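Local structure of adhesion and penetration protein autotransporter (Haemophilus influenzae, 3SYJ) at residues A[510-515]-A[553-558]; A[577-582]-A[629-634]; A[816-821]-A[863-868]; A[891-896]-A[923-928]. The protein promotes bacterial adherence, invasion and aggregation through its beta-helical passenger domain, and is probably also a serine protease. All blocks are in the same frame, centred on the assembly; numbering follows the deposited sequence.

Contact 1 (A[510-515]-A[553-558]); sequences ANVTIT and GRLNLI
Asn511 and Asn556 sit level on two parallel strands of the passenger's beta-helix (beta-solenoid), 510-514 and 555-558, and form a hydrogen-bonded pair of amides on the outward, partly exposed face of the beta-helix. The two side chains run alongside each other and point the same way, because both carry CG beside the backbone N (chi1 -55° in each). Their amide planes are turned 34° apart, and ND2 of Asn556 donates to OD1 of Asn511 at 2.9 Å, approaching nearly along the C=O axis. The other end of the Asn556 amide is also used: its OD1 accepts the backbone N of Asp579 on the next strand.

On the same face Ile558 bends back: its CD1 lies 4.1 Å from Asn511 CB, and its CB lies 3.9 Å from Thr513 OG1. The opposite face is wholly aliphatic. There Leu555 and Leu557 both hold CG anti to the backbone N, and each reaches CD1 back across the gap between the strands. Leu555 CD1 meets the CB of Ala510 and, at 4.0 Å, CG2 of Val512, so that it lies against two successive inward residues of the neighbour. Leu557 repeats this one step along, between Val512 and Ile514, with Phe543 packed beside it.

Between the two faces the backbones follow a parallel register, Val512 and Ile514 donating to the carbonyls of Asn556 and Ile558, while Asn556 and Ile558 donate in return. The run finishes at the bond from Ile514 N to Ile558 O, 2.8 Å long.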
loop_
_atom_site.group_PDB
_atom_site.type_symbol
_atom_site.label_atom_id
_atom_site.label_comp_id
_atom_site.label_asym_id
_atom_site.label_seq_id
_atom_site.Cartn_x
_atom_site.Cartn_y
_atom_site.Cartn_z
ATOM N N ALA A 510 19.983 -7.832 29.267
ATOM C CA ALA A 510 21.410 -7.777 29.568
ATOM C C ALA A 510 22.138 -6.943 28.518
ATOM O O ALA A 510 21.694 -6.853 27.375
ATOM C CB ALA A 510 21.997 -9.185 29.647
ATOM N N ASN A 511 23.238 -6.313 28.908
ATOM C CA ASN A 511 24.039 -5.563 27.950
ATOM C C ASN A 511 25.502 -5.986 27.978
ATOM O O ASN A 511 26.062 -6.206 29.045
ATOM C CB ASN A 511 23.943 -4.064 28.219
ATOM C CG ASN A 511 22.512 -3.565 28.238
ATOM O OD1 ASN A 511 21.716 -3.875 27.350
ATOM N ND2 ASN A 511 22.178 -2.786 29.259
ATOM N N VAL A 512 26.108 -6.113 26.802
ATOM C CA VAL A 512 27.554 -6.244 26.709
ATOM C C VAL A 512 28.101 -5.011 26.010
ATOM O O VAL A 512 27.698 -4.683 24.894
ATOM C CB VAL A 512 27.990 -7.494 25.910
ATOM C CG1 VAL A 512 29.500 -7.689 26.007
ATOM C CG2 VAL A 512 27.279 -8.729 26.406
ATOM N N THR A 513 29.016 -4.320 26.673
ATOM C CA THR A 513 29.683 -3.183 26.061
ATOM C C THR A 513 31.128 -3.559 25.734
ATOM O O THR A 513 31.814 -4.175 26.542
ATOM C CB THR A 513 29.621 -1.944 26.986
ATOM O OG1 THR A 513 28.250 -1.662 27.302
ATOM C CG2 THR A 513 30.252 -0.718 26.324
ATOM N N ILE A 514 31.568 -3.215 24.529
ATOM C CA ILE A 514 32.953 -3.409 24.124
ATOM C C ILE A 514 33.575 -2.045 23.850
ATOM O O ILE A 514 33.060 -1.276 23.035
ATOM C CB ILE A 514 33.054 -4.307 22.880
ATOM C CG1 ILE A 514 32.527 -5.709 23.206
ATOM C CG2 ILE A 514 34.492 -4.389 22.393
ATOM C CD1 ILE A 514 32.312 -6.581 21.994
ATOM N N THR A 515 34.664 -1.734 24.553
ATOM C CA THR A 515 35.287 -0.409 24.460
ATOM C C THR A 515 36.611 -0.388 23.686
ATOM O O THR A 515 37.140 0.679 23.379
ATOM C CB THR A 515 35.527 0.194 25.857
ATOM O OG1 THR A 515 36.390 -0.670 26.612
ATOM C CG2 THR A 515 34.202 0.354 26.596
ATOM N N GLY A 553 16.984 -14.697 25.684
ATOM C CA GLY A 553 16.563 -13.512 26.412
ATOM C C GLY A 553 17.106 -12.227 25.819
ATOM O O GLY A 553 18.048 -12.257 25.025
ATOM N N ARG A 554 16.507 -11.099 26.194
ATOM C CA ARG A 554 16.907 -9.813 25.632
ATOM C C ARG A 554 18.393 -9.589 25.869
ATOM O O ARG A 554 18.871 -9.707 26.993
ATOM C CB ARG A 554 16.123 -8.645 26.250
ATOM C CG ARG A 554 14.613 -8.813 26.348
ATOM C CD ARG A 554 13.872 -8.276 25.126
ATOM N NE ARG A 554 14.492 -7.080 24.565
ATOM C CZ ARG A 554 14.272 -6.657 23.324
ATOM N NH1 ARG A 554 13.449 -7.336 22.536
ATOM N NH2 ARG A 554 14.874 -5.566 22.866
ATOM N N LEU A 555 19.111 -9.259 24.803
ATOM C CA LEU A 555 20.532 -8.958 24.905
ATOM C C LEU A 555 20.902 -7.837 23.929
ATOM O O LEU A 555 20.597 -7.914 22.741
ATOM C CB LEU A 555 21.355 -10.223 24.643
ATOM C CG LEU A 555 22.883 -10.130 24.600
ATOM C CD1 LEU A 555 23.427 -9.659 25.930
ATOM C CD2 LEU A 555 23.475 -11.482 24.235
ATOM N N ASN A 556 21.528 -6.786 24.450
ATOM C CA ASN A 556 22.009 -5.676 23.628
ATOM C C ASN A 556 23.524 -5.634 23.584
ATOM O O ASN A 556 24.194 -6.005 24.550
ATOM C CB ASN A 556 21.499 -4.347 24.168
ATOM C CG ASN A 556 20.013 -4.328 24.299
ATOM O OD1 ASN A 556 19.300 -4.373 23.301
ATOM N ND2 ASN A 556 19.524 -4.288 25.530
ATOM N N LEU A 557 24.051 -5.166 22.457
ATOM C CA LEU A 557 25.486 -5.047 22.261
ATOM C C LEU A 557 25.864 -3.605 21.927
ATOM O O LEU A 557 25.306 -3.005 21.007
ATOM C CB LEU A 557 25.931 -5.976 21.134
ATOM C CG LEU A 557 27.377 -5.820 20.680
ATOM C CD1 LEU A 557 28.329 -6.295 21.777
ATOM C CD2 LEU A 557 27.593 -6.573 19.381
ATOM N N ILE A 558 26.811 -3.051 22.676
ATOM C CA ILE A 558 27.255 -1.685 22.440
ATOM C C ILE A 558 28.747 -1.645 22.136
ATOM O O ILE A 558 29.560 -2.103 22.941
ATOM C CB ILE A 558 27.009 -0.778 23.664
ATOM C CG1 ILE A 558 25.526 -0.727 24.028
ATOM C CG2 ILE A 558 27.507 0.625 23.387
ATOM C CD1 ILE A 558 25.061 -1.866 24.886
#

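Contact 2 (A[577-582]-A[629-634]); sequences KGDITQ and AENFQI
Asp579 carries the polar side, where strands 579-582 and 631-634 run parallel in the beta-solenoid. Its OD1 accepts ND2 of Asn631 at 3.0 Å; the donor comes on the syn side, 34° out of the carboxylate plane, and the Asn631 amide stands almost perpendicular to the carboxylate. The backbone N of Asn631 adds a weak bond to the same oxygen, and a water donates to it. OD2 takes a weak bond from Gln633 NE2, whose chain stretches beyond CG to come within 2.8 Å.

The water also donates to Glu630 OE1, bridging it to Asp579 OD1, 4.5 Å away. Glu630 OE2 has a salt bridge to Arg554. At the corner before the strand, Glu630 N donates to Gly578 O. Ile580 N and Gln582 N donate to the carbonyls of Asn631 and Gln633, and Gln633 N to Ile580 O.

On the other face Ile580 CD1 lies 3.9 Å from Phe632 CE1, and the Phe632 ring stacks on Trp652. Gln582 lays its OE1 against Ile634 CG2, while its NE2 is satisfied by the carbonyls of Ser638 and Lys584.

One good and two weak N-H bonds and a water would favour an ionised Asp579, the Arg554 salt bridge an ionised Glu630.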
loop_
_atom_site.group_PDB
_atom_site.type_symbol
_atom_site.label_atom_id
_atom_site.label_comp_id
_atom_site.label_asym_id
_atom_site.label_seq_id
_atom_site.Cartn_x
_atom_site.Cartn_y
_atom_site.Cartn_z
ATOM N N LYS A 577 17.891 -10.709 20.404
ATOM C CA LYS A 577 16.629 -10.117 20.791
ATOM C C LYS A 577 17.013 -8.822 21.499
ATOM O O LYS A 577 17.119 -8.774 22.722
ATOM C CB LYS A 577 15.886 -11.050 21.736
ATOM C CG LYS A 577 14.463 -11.353 21.309
ATOM C CD LYS A 577 14.433 -12.374 20.174
ATOM C CE LYS A 577 13.007 -12.606 19.672
ATOM N NZ LYS A 577 12.854 -13.909 18.963
ATOM N N GLY A 578 17.259 -7.782 20.710
ATOM C CA GLY A 578 17.835 -6.552 21.206
ATOM C C GLY A 578 18.569 -5.855 20.082
ATOM O O GLY A 578 18.436 -6.229 18.917
ATOM N N ASP A 579 19.360 -4.846 20.428
ATOM C CA ASP A 579 19.976 -3.996 19.428
ATOM C C ASP A 579 21.484 -4.100 19.441
ATOM O O ASP A 579 22.075 -4.573 20.410
ATOM C CB ASP A 579 19.619 -2.535 19.689
ATOM C CG ASP A 579 18.144 -2.269 19.593
ATOM O OD1 ASP A 579 17.429 -3.076 18.965
ATOM O OD2 ASP A 579 17.703 -1.244 20.147
ATOM N N ILE A 580 22.091 -3.633 18.353
ATOM C CA ILE A 580 23.521 -3.380 18.304
ATOM C C ILE A 580 23.699 -1.883 18.094
ATOM O O ILE A 580 23.141 -1.304 17.152
ATOM C CB ILE A 580 24.219 -4.156 17.159
ATOM C CG1 ILE A 580 24.112 -5.664 17.385
ATOM C CG2 ILE A 580 25.682 -3.757 17.048
ATOM C CD1 ILE A 580 24.707 -6.492 16.260
ATOM N N THR A 581 24.474 -1.267 18.984
ATOM C CA THR A 581 24.716 0.174 18.964
ATOM C C THR A 581 26.191 0.504 18.762
ATOM O O THR A 581 27.060 -0.040 19.445
ATOM C CB THR A 581 24.249 0.819 20.285
ATOM O OG1 THR A 581 22.842 0.605 20.440
ATOM C CG2 THR A 581 24.553 2.324 20.297
ATOM N N GLN A 582 26.474 1.404 17.828
ATOM C CA GLN A 582 27.839 1.869 17.628
ATOM C C GLN A 582 27.935 3.381 17.839
ATOM O O GLN A 582 27.181 4.153 17.242
ATOM C CB GLN A 582 28.334 1.490 16.235
ATOM C CG GLN A 582 29.752 1.933 15.953
ATOM C CD GLN A 582 30.184 1.605 14.542
ATOM O OE1 GLN A 582 29.399 1.091 13.746
ATOM N NE2 GLN A 582 31.436 1.906 14.220
ATOM N N ALA A 629 19.669 -8.815 14.375
ATOM C CA ALA A 629 19.319 -8.086 15.570
ATOM C C ALA A 629 17.982 -7.416 15.294
ATOM O O ALA A 629 17.492 -7.446 14.163
ATOM C CB ALA A 629 20.386 -7.051 15.898
ATOM N N GLU A 630 17.385 -6.830 16.325
ATOM C CA GLU A 630 16.189 -6.012 16.142
ATOM C C GLU A 630 16.553 -4.686 15.455
ATOM O O GLU A 630 16.041 -4.373 14.383
ATOM C CB GLU A 630 15.451 -5.818 17.480
ATOM C CG GLU A 630 14.861 -7.141 18.016
ATOM C CD GLU A 630 14.139 -7.033 19.361
ATOM O OE1 GLU A 630 14.189 -5.972 20.010
ATOM O OE2 GLU A 630 13.518 -8.035 19.778
ATOM N N ASN A 631 17.461 -3.927 16.053
ATOM C CA ASN A 631 17.909 -2.688 15.434
ATOM C C ASN A 631 19.418 -2.566 15.415
ATOM O O ASN A 631 20.103 -3.019 16.333
ATOM C CB ASN A 631 17.329 -1.466 16.149
ATOM C CG ASN A 631 15.812 -1.468 16.186
ATOM O OD1 ASN A 631 15.151 -0.887 15.319
ATOM N ND2 ASN A 631 15.251 -2.127 17.193
ATOM N N PHE A 632 19.929 -1.948 14.356
ATOM C CA PHE A 632 21.304 -1.496 14.318
ATOM C C PHE A 632 21.278 0.022 14.428
ATOM O O PHE A 632 20.857 0.717 13.508
ATOM C CB PHE A 632 21.985 -1.910 13.013
ATOM C CG PHE A 632 21.928 -3.385 12.742
ATOM C CD1 PHE A 632 22.911 -4.232 13.232
ATOM C CD2 PHE A 632 20.890 -3.923 11.995
ATOM C CE1 PHE A 632 22.857 -5.589 12.988
ATOM C CE2 PHE A 632 20.829 -5.278 11.741
ATOM C CZ PHE A 632 21.813 -6.118 12.238
ATOM N N GLN A 633 21.712 0.536 15.568
ATOM C CA GLN A 633 21.756 1.971 15.762
ATOM C C GLN A 633 23.192 2.430 15.639
ATOM O O GLN A 633 23.979 2.310 16.578
ATOM C CB GLN A 633 21.185 2.340 17.132
ATOM C CG GLN A 633 19.983 1.501 17.512
ATOM C CD GLN A 633 19.206 2.069 18.682
ATOM O OE1 GLN A 633 19.458 3.192 19.128
ATOM N NE2 GLN A 633 18.245 1.295 19.184
ATOM N N ILE A 634 23.540 2.940 14.469
ATOM C CA ILE A 634 24.873 3.465 14.248
ATOM C C ILE A 634 24.803 4.956 14.539
ATOM O O ILE A 634 24.472 5.749 13.662
ATOM C CB ILE A 634 25.339 3.199 12.802
ATOM C CG1 ILE A 634 24.967 1.774 12.380
ATOM C CG2 ILE A 634 26.833 3.440 12.648
ATOM C CD1 ILE A 634 25.419 0.691 13.354
HETATM O O HOH W 1 15.134 -3.587 20.526
#

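Contact 3 (A[816-821]-A[863-868]); sequences STITLN and GTFQFT
Strands 816-819 and 863-868 are stacked parallel strands of the beta-helix in the pertactin-like region of the passenger, with Thr817 beside Thr864 and Ile818 beside Phe865. The backbone ladder ties Ser816 O, Ile818 N and Ile818 O to the strand 863-868, and Leu820 N closes it on Gln866 O just after the first strand ends.

On one face the residues are polar. Thr817 and Thr864 point the same way, and OG1 of Thr817 lies 3.5 Å from CB of Thr864. Gln866 crosses Thr817 and Thr819 obliquely, its extended chain resting against Thr817 CG2. Thr819 OG1 donates to Gln866 OE1 at 2.6 Å, tilted 29° from the carbonyl plane. Tyr824 covers both Thr819 and Gln866.

The other face is aromatic and aliphatic. Ile818 lies alongside Phe865, its CD1 3.6 Å from Phe865 CE1. Next along, Leu820 extends CD1 over one face of the Phe867 ring, 3.5 Å from its centroid and 17° off the ring normal, a CH-pi contact. The extended second torsion (chi2 -177°) sets CD1 there. Leu853 touches Ile818, Leu820 and Phe865.

Where the strands part, a water lies 2.8 Å from Gln866 O and takes a weak bond from Asn821 N; its protons have other acceptors in reach. Asn821 ND2 and Thr868 OG1 both turn to Asp877, and the former also to Arg849 O. Hydrophobic contact therefore fills the inner face, whereas the polar face relies on one firm side-chain bond, Thr819 to Gln866, with water contributing weakly and the Asp877 carboxylate gathering the diverging ends.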
loop_
_atom_site.group_PDB
_atom_site.type_symbol
_atom_site.label_atom_id
_atom_site.label_comp_id
_atom_site.label_asym_id
_atom_site.label_seq_id
_atom_site.Cartn_x
_atom_site.Cartn_y
_atom_site.Cartn_z
ATOM N N SER A 816 19.988 11.919 -21.097
ATOM C CA SER A 816 19.079 10.915 -20.558
ATOM C C SER A 816 17.743 10.870 -21.309
ATOM O O SER A 816 17.333 11.849 -21.934
ATOM C CB SER A 816 18.843 11.164 -19.066
ATOM O OG SER A 816 19.997 10.824 -18.313
ATOM N N THR A 817 17.067 9.728 -21.235
ATOM C CA THR A 817 15.806 9.533 -21.944
ATOM C C THR A 817 14.661 9.159 -21.009
ATOM O O THR A 817 14.800 8.273 -20.173
ATOM C CB THR A 817 15.944 8.436 -23.015
ATOM O OG1 THR A 817 16.817 8.900 -24.047
ATOM C CG2 THR A 817 14.587 8.091 -23.620
ATOM N N ILE A 818 13.529 9.837 -21.153
ATOM C CA ILE A 818 12.337 9.479 -20.407
ATOM C C ILE A 818 11.278 8.920 -21.343
ATOM O O ILE A 818 10.798 9.617 -22.231
ATOM C CB ILE A 818 11.732 10.685 -19.674
ATOM C CG1 ILE A 818 12.714 11.237 -18.639
ATOM C CG2 ILE A 818 10.417 10.289 -19.016
ATOM C CD1 ILE A 818 12.196 12.437 -17.881
ATOM N N THR A 819 10.918 7.658 -21.145
ATOM C CA THR A 819 9.821 7.054 -21.881
ATOM C C THR A 819 8.532 7.202 -21.082
ATOM O O THR A 819 8.393 6.627 -20.000
ATOM C CB THR A 819 10.091 5.576 -22.155
ATOM O OG1 THR A 819 11.395 5.436 -22.731
ATOM C CG2 THR A 819 9.052 5.010 -23.104
ATOM N N LEU A 820 7.591 7.974 -21.620
ATOM C CA LEU A 820 6.394 8.365 -20.880
ATOM C C LEU A 820 5.435 7.207 -20.630
ATOM O O LEU A 820 4.597 7.271 -19.737
ATOM C CB LEU A 820 5.658 9.492 -21.611
ATOM C CG LEU A 820 6.343 10.858 -21.719
ATOM C CD1 LEU A 820 5.430 11.853 -22.415
ATOM C CD2 LEU A 820 6.723 11.375 -20.349
ATOM N N ASN A 821 5.565 6.152 -21.424
ATOM C CA ASN A 821 4.628 5.037 -21.369
ATOM C C ASN A 821 5.306 3.694 -21.610
ATOM O O ASN A 821 6.126 3.545 -22.528
ATOM C CB ASN A 821 3.498 5.246 -22.383
ATOM C CG ASN A 821 2.272 4.396 -22.082
ATOM O OD1 ASN A 821 2.324 3.164 -22.120
ATOM N ND2 ASN A 821 1.156 5.056 -21.789
ATOM N N GLY A 863 18.007 16.148 -23.396
ATOM C CA GLY A 863 17.740 14.722 -23.421
ATOM C C GLY A 863 16.621 14.375 -24.385
ATOM O O GLY A 863 16.315 15.146 -25.294
ATOM N N THR A 864 16.003 13.216 -24.181
ATOM C CA THR A 864 14.945 12.751 -25.066
ATOM C C THR A 864 13.692 12.388 -24.288
ATOM O O THR A 864 13.780 11.851 -23.186
ATOM C CB THR A 864 15.397 11.508 -25.858
ATOM O OG1 THR A 864 16.484 11.859 -26.726
ATOM C CG2 THR A 864 14.243 10.939 -26.686
ATOM N N PHE A 865 12.528 12.694 -24.856
ATOM C CA PHE A 865 11.260 12.178 -24.351
ATOM C C PHE A 865 10.639 11.263 -25.406
ATOM O O PHE A 865 10.508 11.651 -26.564
ATOM C CB PHE A 865 10.294 13.315 -24.021
ATOM C CG PHE A 865 10.693 14.140 -22.822
ATOM C CD1 PHE A 865 10.368 13.730 -21.538
ATOM C CD2 PHE A 865 11.370 15.339 -22.982
ATOM C CE1 PHE A 865 10.724 14.496 -20.438
ATOM C CE2 PHE A 865 11.727 16.107 -21.886
ATOM C CZ PHE A 865 11.404 15.685 -20.614
ATOM N N GLN A 866 10.271 10.047 -25.008
ATOM C CA GLN A 866 9.633 9.093 -25.915
ATOM C C GLN A 866 8.124 9.023 -25.682
ATOM O O GLN A 866 7.668 8.745 -24.569
ATOM C CB GLN A 866 10.262 7.704 -25.773
ATOM C CG GLN A 866 11.724 7.658 -26.171
ATOM C CD GLN A 866 12.321 6.260 -26.116
ATOM O OE1 GLN A 866 11.938 5.435 -25.289
ATOM N NE2 GLN A 866 13.281 5.997 -26.995
ATOM N N PHE A 867 7.359 9.283 -26.740
ATOM C CA PHE A 867 5.902 9.345 -26.666
ATOM C C PHE A 867 5.245 8.170 -27.381
ATOM O O PHE A 867 5.790 7.635 -28.350
ATOM C CB PHE A 867 5.389 10.630 -27.323
ATOM C CG PHE A 867 5.510 11.855 -26.464
ATOM C CD1 PHE A 867 4.381 12.459 -25.937
ATOM C CD2 PHE A 867 6.750 12.415 -26.201
ATOM C CE1 PHE A 867 4.488 13.598 -25.153
ATOM C CE2 PHE A 867 6.863 13.550 -25.415
ATOM C CZ PHE A 867 5.733 14.141 -24.893
ATOM N N THR A 868 4.073 7.773 -26.895
ATOM C CA THR A 868 3.172 6.943 -27.679
ATOM C C THR A 868 1.940 7.785 -27.978
ATOM O O THR A 868 1.635 8.731 -27.247
ATOM C CB THR A 868 2.751 5.647 -26.947
ATOM O OG1 THR A 868 1.951 5.968 -25.804
ATOM C CG2 THR A 868 3.972 4.844 -26.511
HETATM O O HOH W 2 18.722 11.612 -24.504
HETATM O O HOH W 3 5.868 6.623 -24.026
#

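Contact 4 (A[891-896]-A[923-928]); sequences LSVRNT and FTLEND
Leu891 and Leu925 form the single beta bridge of this contact, between strands 891-895 and 923-925 near the C-terminal end of the passenger's beta-helix. Here the backbones are close: Leu891 N donates to Thr924 O almost in line with its N-H (176°), and Leu891 O accepts Glu926 N, both at 2.7 Å. The same carbonyl is approached by the CA of Leu925.

The apolar part of the tight region rests on Leu925, which places CG anti to its backbone N (chi1 -175°); its CD1 comes back over the gap to within 3.9 Å of Val893 CG2, also lying against Leu891 O at 3.5 Å. Leu891 and Phe923 are neighbours too, but their exact spacing is doubtful.

Beyond the bridge the pair opens. The short strand axes diverge by 38°, and the chain of 923-928 leaves through a type II turn from Leu925 to Asp928, closed by Asp928 N on Leu925 O. A water then does what a direct bond does elsewhere along the ladder: it accepts Val893 N at 3.0 Å and donates to Glu926 O. On this exposed side Glu926 reaches Ser892 with its extended chain, Glu926 OE1 3.0 Å from Ser892 OG; this is weak and not settled, the hydroxyl being bonded to Tyr824 OH.

Strand 862-870 flanks 891-895 on its other edge, its Phe867 touching Leu891 and Val893. On the apolar side, Val909 of strand 906-911 and Leu939 of strand 935-942 touch both Leu891 and Phe923, and the ring of Phe946 meets Phe923 edge-to-face.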
loop_
_atom_site.group_PDB
_atom_site.type_symbol
_atom_site.label_atom_id
_atom_site.label_comp_id
_atom_site.label_asym_id
_atom_site.label_seq_id
_atom_site.Cartn_x
_atom_site.Cartn_y
_atom_site.Cartn_z
ATOM N N LEU A 891 12.002 14.850 -29.345
ATOM C CA LEU A 891 10.726 14.172 -29.180
ATOM C C LEU A 891 10.639 12.999 -30.137
ATOM O O LEU A 891 10.785 13.159 -31.344
ATOM C CB LEU A 891 9.562 15.132 -29.426
ATOM C CG LEU A 891 8.932 15.777 -28.192
ATOM C CD1 LEU A 891 10.004 16.321 -27.266
ATOM C CD2 LEU A 891 7.954 16.871 -28.592
ATOM N N SER A 892 10.408 11.815 -29.589
ATOM C CA SER A 892 10.238 10.627 -30.405
ATOM C C SER A 892 8.825 10.108 -30.203
ATOM O O SER A 892 8.361 9.982 -29.072
ATOM C CB SER A 892 11.261 9.563 -30.022
ATOM O OG SER A 892 11.301 8.541 -30.997
ATOM N N VAL A 893 8.134 9.819 -31.298
ATOM C CA VAL A 893 6.731 9.433 -31.208
ATOM C C VAL A 893 6.456 8.105 -31.893
ATOM O O VAL A 893 6.857 7.896 -33.042
ATOM C CB VAL A 893 5.801 10.508 -31.815
ATOM C CG1 VAL A 893 4.356 10.027 -31.800
ATOM C CG2 VAL A 893 5.945 11.821 -31.067
ATOM N N ARG A 894 5.786 7.208 -31.170
ATOM C CA ARG A 894 5.287 5.962 -31.743
ATOM C C ARG A 894 3.768 5.966 -31.762
ATOM O O ARG A 894 3.121 6.074 -30.725
ATOM C CB ARG A 894 5.836 4.741 -31.000
ATOM C CG ARG A 894 7.285 4.424 -31.336
ATOM C CD ARG A 894 7.746 3.123 -30.704
ATOM N NE ARG A 894 9.202 3.062 -30.648
ATOM C CZ ARG A 894 9.966 2.502 -31.576
ATOM N NH1 ARG A 894 9.410 1.919 -32.635
ATOM N NH2 ARG A 894 11.285 2.514 -31.437
ATOM N N ASN A 895 3.173 5.870 -32.954
ATOM C CA ASN A 895 1.737 6.025 -33.174
ATOM C C ASN A 895 1.121 4.763 -33.615
ATOM O O ASN A 895 1.710 4.028 -34.352
ATOM C CB ASN A 895 1.448 7.081 -34.264
ATOM C CG ASN A 895 -0.050 7.409 -34.424
ATOM O OD1 ASN A 895 -0.624 8.064 -33.604
ATOM N ND2 ASN A 895 -0.643 6.981 -35.513
ATOM N N THR A 896 -0.096 4.536 -33.163
ATOM C CA THR A 896 -0.932 3.461 -33.615
ATOM C C THR A 896 -2.296 4.044 -33.777
ATOM O O THR A 896 -2.499 5.156 -33.422
ATOM C CB THR A 896 -1.012 2.357 -32.587
ATOM O OG1 THR A 896 -1.334 2.890 -31.310
ATOM C CG2 THR A 896 0.284 1.615 -32.514
ATOM N N PHE A 923 12.267 21.986 -28.791
ATOM C CA PHE A 923 11.973 20.590 -29.113
ATOM C C PHE A 923 12.226 20.260 -30.578
ATOM O O PHE A 923 12.058 21.104 -31.459
ATOM C CB PHE A 923 10.521 20.251 -28.778
ATOM C CG PHE A 923 10.219 20.281 -27.318
ATOM C CD1 PHE A 923 10.562 19.216 -26.510
ATOM C CD2 PHE A 923 9.601 21.374 -26.749
ATOM C CE1 PHE A 923 10.290 19.238 -25.163
ATOM C CE2 PHE A 923 9.328 21.404 -25.403
ATOM C CZ PHE A 923 9.672 20.333 -24.606
ATOM N N THR A 924 12.604 19.012 -30.827
ATOM C CA THR A 924 12.840 18.529 -32.176
ATOM C C THR A 924 12.228 17.153 -32.330
ATOM O O THR A 924 12.501 16.252 -31.538
ATOM C CB THR A 924 14.335 18.430 -32.469
ATOM O OG1 THR A 924 14.881 19.749 -32.569
ATOM C CG2 THR A 924 14.575 17.684 -33.769
ATOM N N LEU A 925 11.393 16.992 -33.348
ATOM C CA LEU A 925 10.773 15.702 -33.612
ATOM C C LEU A 925 11.770 14.767 -34.292
ATOM O O LEU A 925 12.418 15.141 -35.268
ATOM C CB LEU A 925 9.517 15.872 -34.471
ATOM C CG LEU A 925 8.686 14.615 -34.738
ATOM C CD1 LEU A 925 8.123 14.028 -33.451
ATOM C CD2 LEU A 925 7.566 14.922 -35.713
ATOM N N GLU A 926 11.908 13.560 -33.754
ATOM C CA GLU A 926 12.777 12.555 -34.347
ATOM C C GLU A 926 12.155 12.055 -35.647
ATOM O O GLU A 926 10.939 11.855 -35.725
ATOM C CB GLU A 926 12.997 11.391 -33.378
ATOM C CG GLU A 926 13.931 10.311 -33.915
ATOM C CD GLU A 926 14.099 9.139 -32.962
ATOM O OE1 GLU A 926 14.073 9.357 -31.730
ATOM O OE2 GLU A 926 14.264 8.000 -33.448
ATOM N N ASN A 927 12.994 11.857 -36.662
ATOM C CA ASN A 927 12.529 11.488 -38.001
ATOM C C ASN A 927 11.788 12.640 -38.670
ATOM O O ASN A 927 11.269 12.506 -39.780
ATOM C CB ASN A 927 11.648 10.240 -37.958
ATOM C CG ASN A 927 12.435 8.987 -37.651
ATOM O OD1 ASN A 927 13.580 8.839 -38.080
ATOM N ND2 ASN A 927 11.823 8.071 -36.909
ATOM N N ASP A 928 11.739 13.771 -37.974
ATOM C CA ASP A 928 11.186 15.000 -38.523
ATOM C C ASP A 928 9.670 14.968 -38.740
ATOM O O ASP A 928 9.052 16.003 -38.999
ATOM C CB ASP A 928 11.865 15.332 -39.852
ATOM C CG ASP A 928 11.329 16.602 -40.476
ATOM O OD1 ASP A 928 11.420 17.670 -39.827
ATOM O OD2 ASP A 928 10.820 16.527 -41.620
HETATM O O HOH W 4 9.258 10.469 -33.990
#

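All four contacts are parallel strand pairs of one elongated solenoid, in two clusters. Contacts 1 and 2 are successive steps, strand 555-559 of contact 1 lying beside 579-582 of contact 2, and are joined by the Arg554-Glu630 salt bridge; contacts 3 and 4 adjoin through strands 862-870 and 887-895. Centres of contacts 1 and 4 are 63 Å apart. Each has an apolar face, aliphatic in contact 1 and with phenylalanines in the other three, most in contact 3. The outer chemistry differs more: an amide pair in contact 1, a carboxylate network in contact 2, threonine and glutamine in contact 3. Contact 3 is the most buried, whereas contact 4, with one bridge, frays into an exposed turn.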